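Local coordinates for SRPBCC family protein (Bacillus thuringiensis serovar konkukian, PDB 3F08) that is of unknown function but, as a member of the polyketide cyclase/dehydrase and lipid transport family, probably binds a hydrophobic ligand inside a helix-grip fold, at residues Met1-Ser7 with Val101-Phe107; Thr14-Trp18 with Val90-Thr94. The protein carries 5 engineered substitutions. Residues are numbered along the deposited sequence.

Contact 1. Residues Met1-Ser7 with Val101-Phe107; sequences MAHTTTS and VEWSGTF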
loop_
_atom_site.group_PDB
_atom_site.type_symbol
_atom_site.label_atom_id
_atom_site.label_comp_id
_atom_site.label_asym_id
_atom_site.label_seq_id
_atom_site.Cartn_x
_atom_site.Cartn_y
_atom_site.Cartn_z
HETATM N N MSE B 1 16.943 -8.753 16.833
HETATM C CA MSE B 1 17.670 -9.917 16.248
HETATM C C MSE B 1 16.748 -11.093 15.925
HETATM O O MSE B 1 16.859 -11.690 14.851
HETATM C CB MSE B 1 18.777 -10.383 17.210
HETATM C CG MSE B 1 19.274 -11.826 16.993
HETATM SE SE MSE B 1 20.015 -12.230 15.229
HETATM C CE MSE B 1 21.867 -11.748 15.548
ATOM N N ALA B 2 15.841 -11.413 16.850
ATOM C CA ALA B 2 14.921 -12.537 16.689
ATOM C C ALA B 2 14.130 -12.515 15.387
ATOM O O ALA B 2 13.654 -11.466 14.956
ATOM C CB ALA B 2 13.973 -12.600 17.864
ATOM N N HIS B 3 13.987 -13.687 14.770
ATOM C CA HIS B 3 13.267 -13.804 13.507
ATOM C C HIS B 3 12.691 -15.200 13.323
ATOM O O HIS B 3 13.112 -16.149 13.977
ATOM C CB HIS B 3 14.204 -13.509 12.334
ATOM C CG HIS B 3 15.401 -14.410 12.279
ATOM N ND1 HIS B 3 16.452 -14.306 13.167
ATOM C CD2 HIS B 3 15.701 -15.449 11.462
ATOM C CE1 HIS B 3 17.346 -15.241 12.898
ATOM N NE2 HIS B 3 16.915 -15.949 11.868
ATOM N N THR B 4 11.725 -15.321 12.424
ATOM C CA THR B 4 11.137 -16.617 12.148
ATOM C C THR B 4 10.474 -16.567 10.781
ATOM O O THR B 4 10.100 -15.498 10.297
ATOM C CB THR B 4 10.102 -17.028 13.231
ATOM O OG1 THR B 4 9.806 -18.423 13.099
ATOM C CG2 THR B 4 8.813 -16.232 13.082
ATOM N N THR B 5 10.346 -17.725 10.150
ATOM C CA THR B 5 9.724 -17.800 8.842
ATOM C C THR B 5 9.087 -19.161 8.664
ATOM O O THR B 5 9.558 -20.156 9.216
ATOM C CB THR B 5 10.747 -17.636 7.709
ATOM O OG1 THR B 5 11.439 -16.394 7.857
ATOM C CG2 THR B 5 10.044 -17.649 6.360
ATOM N N THR B 6 8.001 -19.199 7.911
ATOM C CA THR B 6 7.352 -20.460 7.628
ATOM C C THR B 6 6.850 -20.351 6.201
ATOM O O THR B 6 6.515 -19.264 5.727
ATOM C CB THR B 6 6.183 -20.764 8.593
ATOM O OG1 THR B 6 5.733 -22.108 8.373
ATOM C CG2 THR B 6 5.029 -19.809 8.369
ATOM N N SER B 7 6.824 -21.476 5.506
ATOM C CA SER B 7 6.391 -21.487 4.125
ATOM C C SER B 7 5.461 -22.655 3.870
ATOM O O SER B 7 5.457 -23.633 4.616
ATOM C CB SER B 7 7.611 -21.583 3.213
ATOM O OG SER B 7 7.212 -21.846 1.886
ATOM N N VAL B 101 3.878 -19.730 -0.617
ATOM C CA VAL B 101 3.619 -18.565 0.198
ATOM C C VAL B 101 4.540 -18.583 1.407
ATOM O O VAL B 101 4.577 -19.550 2.165
ATOM C CB VAL B 101 2.158 -18.526 0.641
ATOM C CG1 VAL B 101 1.910 -17.271 1.468
ATOM C CG2 VAL B 101 1.246 -18.558 -0.596
ATOM N N GLU B 102 5.286 -17.498 1.570
ATOM C CA GLU B 102 6.243 -17.373 2.656
ATOM C C GLU B 102 5.843 -16.227 3.580
ATOM O O GLU B 102 5.567 -15.112 3.126
ATOM C CB GLU B 102 7.625 -17.121 2.050
ATOM C CG GLU B 102 8.796 -17.277 2.982
ATOM C CD GLU B 102 10.115 -17.257 2.223
ATOM O OE1 GLU B 102 10.516 -16.180 1.732
ATOM O OE2 GLU B 102 10.743 -18.329 2.097
ATOM N N TRP B 103 5.793 -16.515 4.873
ATOM C CA TRP B 103 5.432 -15.521 5.879
ATOM C C TRP B 103 6.610 -15.453 6.843
ATOM O O TRP B 103 6.986 -16.462 7.435
ATOM C CB TRP B 103 4.171 -15.962 6.632
ATOM C CG TRP B 103 3.404 -14.838 7.251
ATOM C CD1 TRP B 103 3.887 -13.617 7.628
ATOM C CD2 TRP B 103 2.008 -14.837 7.584
ATOM N NE1 TRP B 103 2.878 -12.858 8.175
ATOM C CE2 TRP B 103 1.718 -13.582 8.161
ATOM C CE3 TRP B 103 0.977 -15.780 7.458
ATOM C CZ2 TRP B 103 0.436 -13.241 8.603
ATOM C CZ3 TRP B 103 -0.299 -15.442 7.900
ATOM C CH2 TRP B 103 -0.556 -14.179 8.469
ATOM N N SER B 104 7.193 -14.272 7.002
ATOM C CA SER B 104 8.338 -14.141 7.891
ATOM C C SER B 104 8.276 -12.888 8.759
ATOM O O SER B 104 7.578 -11.923 8.436
ATOM C CB SER B 104 9.629 -14.126 7.073
ATOM O OG SER B 104 9.680 -12.965 6.268
ATOM N N GLY B 105 9.018 -12.908 9.861
ATOM C CA GLY B 105 9.026 -11.762 10.743
ATOM C C GLY B 105 10.287 -11.596 11.563
ATOM O O GLY B 105 11.013 -12.562 11.834
ATOM N N THR B 106 10.553 -10.348 11.937
ATOM C CA THR B 106 11.698 -9.989 12.761
ATOM C C THR B 106 11.115 -9.192 13.919
ATOM O O THR B 106 10.198 -8.386 13.735
ATOM C CB THR B 106 12.710 -9.137 11.981
ATOM O OG1 THR B 106 12.068 -7.956 11.494
ATOM C CG2 THR B 106 13.253 -9.919 10.797
ATOM N N PHE B 107 11.641 -9.416 15.115
ATOM C CA PHE B 107 11.108 -8.748 16.290
ATOM C C PHE B 107 12.035 -8.933 17.487
ATOM O O PHE B 107 12.972 -9.731 17.446
ATOM C CB PHE B 107 9.752 -9.359 16.623
ATOM C CG PHE B 107 9.742 -10.860 16.512
ATOM C CD1 PHE B 107 9.472 -11.482 15.291
ATOM C CD2 PHE B 107 10.082 -11.653 17.605
ATOM C CE1 PHE B 107 9.553 -12.871 15.154
ATOM C CE2 PHE B 107 10.168 -13.043 17.485
ATOM C CZ PHE B 107 9.903 -13.655 16.257
#
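Residues 101-107 lie within strand 99-109; strands 3-7 and 101-107 run antiparallel (174°), their axes approaching to 4.7 Å. V101 O takes a CA-H...O contact from S7 CA (3.3 Å). E102 follows in a non-hydrogen-bonded pair with S7; its CG lies 3.6 Å from T5 CG2, while its carboxylate is engaged by K91. W103 pairs with T6 through both backbone bonds, W103 N to T6 O and T6 N to W103 O, each 3.0 Å; its side chain leaves on the same face as T6, the indole leading away from residues 1-7 to stack on Y125 of helix 114-137. T4 and T6 touch that helix too, so this is the concave face that grips the long helix in the Bet v 1-like (helix-grip) fold, whereas T5, S104 and H3 line the outer face. G105 forms the next hydrogen-bonded pair: G105 N to T4 O is 2.8 Å and T4 N to G105 O 2.9 Å. T106 faces H3, T106 CG2 to H3 CB being 4.0 Å. F107 N closes the ladder on A2 O (2.9 Å), and the phenyl ring packs CE2 against A2 CB at 3.8 Å, with T4 CG2 at its edge.

Contact 2. Residues Thr14-Trp18 with Val90-Thr94; sequences TEQVW and VKEGT. Engineered in segment 14-18: T14 (natural residue Pro).
Residues 14-18 form the opening turn of a helix, with W18 N bonded to T14 O at 2.9 Å, and run at 178° to the extended strand 90-92, so antiparallel, with axes 8.7 Å apart. T14 comes nearest E92 (CA-CA 6.3 Å) and W18 nearest V90 (6.4 Å). V90 (chi1 t) aims toward the helix and is the central apolar residue: its CG2 lies 3.8 Å from V17 CG1 (chi1 t) and 3.9 Å from W18 CE3, at the edge of the indole, and its CG1 lies 4.1 Å from T14 CG2. The V90-V17-W18 contacts pack the short helix after the first strand of the Bet v 1-like fold against the sheet. The engineered T14 (chi1 p) places CG2 3.5 Å from K91 O and 3.8 Å from E92 CA, while its OG1 donates to E15 OE2 at 2.9 Å. W18 NE1 bonds to D65, and its indole meets R44 of the second subunit (cation-pi). With no hydrogen bond between the segments, apolar van der Waals packing holds them.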
loop_
_atom_site.group_PDB
_atom_site.type_symbol
_atom_site.label_atom_id
_atom_site.label_comp_id
_atom_site.label_asym_id
_atom_site.label_seq_id
_atom_site.Cartn_x
_atom_site.Cartn_y
_atom_site.Cartn_z
ATOM N N THR B 14 -0.207 -18.290 -8.562
ATOM C CA THR B 14 0.303 -17.094 -7.919
ATOM C C THR B 14 -0.712 -15.957 -8.031
ATOM O O THR B 14 -0.900 -15.186 -7.088
ATOM C CB THR B 14 1.664 -16.670 -8.527
ATOM O OG1 THR B 14 1.612 -16.767 -9.958
ATOM C CG2 THR B 14 2.777 -17.585 -8.010
ATOM N N GLU B 15 -1.383 -15.878 -9.177
ATOM C CA GLU B 15 -2.378 -14.847 -9.413
ATOM C C GLU B 15 -3.601 -14.993 -8.507
ATOM O O GLU B 15 -4.099 -14.001 -7.982
ATOM C CB GLU B 15 -2.822 -14.851 -10.885
ATOM C CG GLU B 15 -1.762 -14.378 -11.886
ATOM C CD GLU B 15 -0.565 -15.319 -11.990
ATOM O OE1 GLU B 15 -0.770 -16.539 -12.165
ATOM O OE2 GLU B 15 0.583 -14.839 -11.906
ATOM N N GLN B 16 -4.094 -16.219 -8.333
ATOM C CA GLN B 16 -5.261 -16.447 -7.477
ATOM C C GLN B 16 -4.915 -16.099 -6.035
ATOM O O GLN B 16 -5.637 -15.369 -5.377
ATOM C CB GLN B 16 -5.696 -17.913 -7.491
ATOM C CG GLN B 16 -6.037 -18.513 -8.834
ATOM C CD GLN B 16 -6.322 -20.008 -8.707
ATOM O OE1 GLN B 16 -7.326 -20.413 -8.109
ATOM N NE2 GLN B 16 -5.431 -20.832 -9.252
ATOM N N VAL B 17 -3.804 -16.645 -5.552
ATOM C CA VAL B 17 -3.384 -16.404 -4.183
ATOM C C VAL B 17 -3.139 -14.932 -3.872
ATOM O O VAL B 17 -3.622 -14.427 -2.858
ATOM C CB VAL B 17 -2.110 -17.196 -3.845
ATOM C CG1 VAL B 17 -1.716 -16.944 -2.383
ATOM C CG2 VAL B 17 -2.352 -18.683 -4.095
ATOM N N TRP B 18 -2.381 -14.245 -4.725
ATOM C CA TRP B 18 -2.115 -12.831 -4.486
ATOM C C TRP B 18 -3.408 -12.019 -4.623
ATOM O O TRP B 18 -3.597 -11.023 -3.929
ATOM C CB TRP B 18 -1.044 -12.303 -5.445
ATOM C CG TRP B 18 -0.744 -10.842 -5.227
ATOM C CD1 TRP B 18 -1.035 -9.807 -6.070
ATOM C CD2 TRP B 18 -0.131 -10.253 -4.064
ATOM N NE1 TRP B 18 -0.643 -8.608 -5.504
ATOM C CE2 TRP B 18 -0.087 -8.855 -4.276
ATOM C CE3 TRP B 18 0.381 -10.771 -2.868
ATOM C CZ2 TRP B 18 0.454 -7.965 -3.332
ATOM C CZ3 TRP B 18 0.923 -9.881 -1.921
ATOM C CH2 TRP B 18 0.950 -8.494 -2.166
ATOM N N VAL B 90 4.058 -14.067 -1.964
ATOM C CA VAL B 90 3.573 -15.162 -2.790
ATOM C C VAL B 90 4.607 -15.418 -3.878
ATOM O O VAL B 90 4.686 -14.677 -4.849
ATOM C CB VAL B 90 2.223 -14.802 -3.442
ATOM C CG1 VAL B 90 1.774 -15.925 -4.355
ATOM C CG2 VAL B 90 1.177 -14.540 -2.363
ATOM N N LYS B 91 5.410 -16.459 -3.696
ATOM C CA LYS B 91 6.436 -16.814 -4.663
ATOM C C LYS B 91 5.924 -17.862 -5.642
ATOM O O LYS B 91 4.893 -18.493 -5.419
ATOM C CB LYS B 91 7.676 -17.350 -3.945
ATOM C CG LYS B 91 8.296 -16.347 -2.990
ATOM C CD LYS B 91 9.584 -16.871 -2.365
ATOM C CE LYS B 91 10.311 -15.757 -1.622
ATOM N NZ LYS B 91 11.606 -16.204 -1.031
ATOM N N GLU B 92 6.654 -18.040 -6.734
ATOM C CA GLU B 92 6.280 -19.012 -7.745
ATOM C C GLU B 92 6.173 -20.413 -7.147
ATOM O O GLU B 92 7.040 -20.832 -6.381
ATOM C CB GLU B 92 7.323 -19.027 -8.864
ATOM C CG GLU B 92 7.330 -17.800 -9.767
ATOM C CD GLU B 92 7.684 -16.507 -9.045
ATOM O OE1 GLU B 92 8.406 -16.554 -8.016
ATOM O OE2 GLU B 92 7.255 -15.433 -9.530
ATOM N N GLY B 93 5.109 -21.132 -7.497
ATOM C CA GLY B 93 4.935 -22.483 -7.000
ATOM C C GLY B 93 5.696 -23.427 -7.918
ATOM O O GLY B 93 6.365 -22.975 -8.846
ATOM N N THR B 94 5.609 -24.729 -7.671
ATOM C CA THR B 94 6.298 -25.698 -8.517
ATOM C C THR B 94 5.529 -25.892 -9.823
ATOM O O THR B 94 6.102 -26.265 -10.845
ATOM C CB THR B 94 6.445 -27.048 -7.802
ATOM O OG1 THR B 94 5.187 -27.417 -7.225
ATOM C CG2 THR B 94 7.507 -26.956 -6.707
#

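How the contacts relate
The centres of contact 1 and contact 2 lie about 18 Å apart, and both reach the same antiparallel sheet through the neighbouring strands 99-109 and 81-92. Along the chain the order is 1-7, 14-18, 90-94, 101-107, so contact 2 falls within the span that contact 1 closes. Strand 3-10 runs on into helix 14-21, and strand 81-92 leads to 99-109; each contact therefore joins one member of the N-terminal pair to one of the later pair. The two meet directly: E102 OE1 and K91 NZ form a 3.0 Å salt bridge, and V101 CG2 packs on V17 CG1 at 3.8 Å. Together they tie the N-terminal edge strand and following helix to later strands of the helix-grip fold.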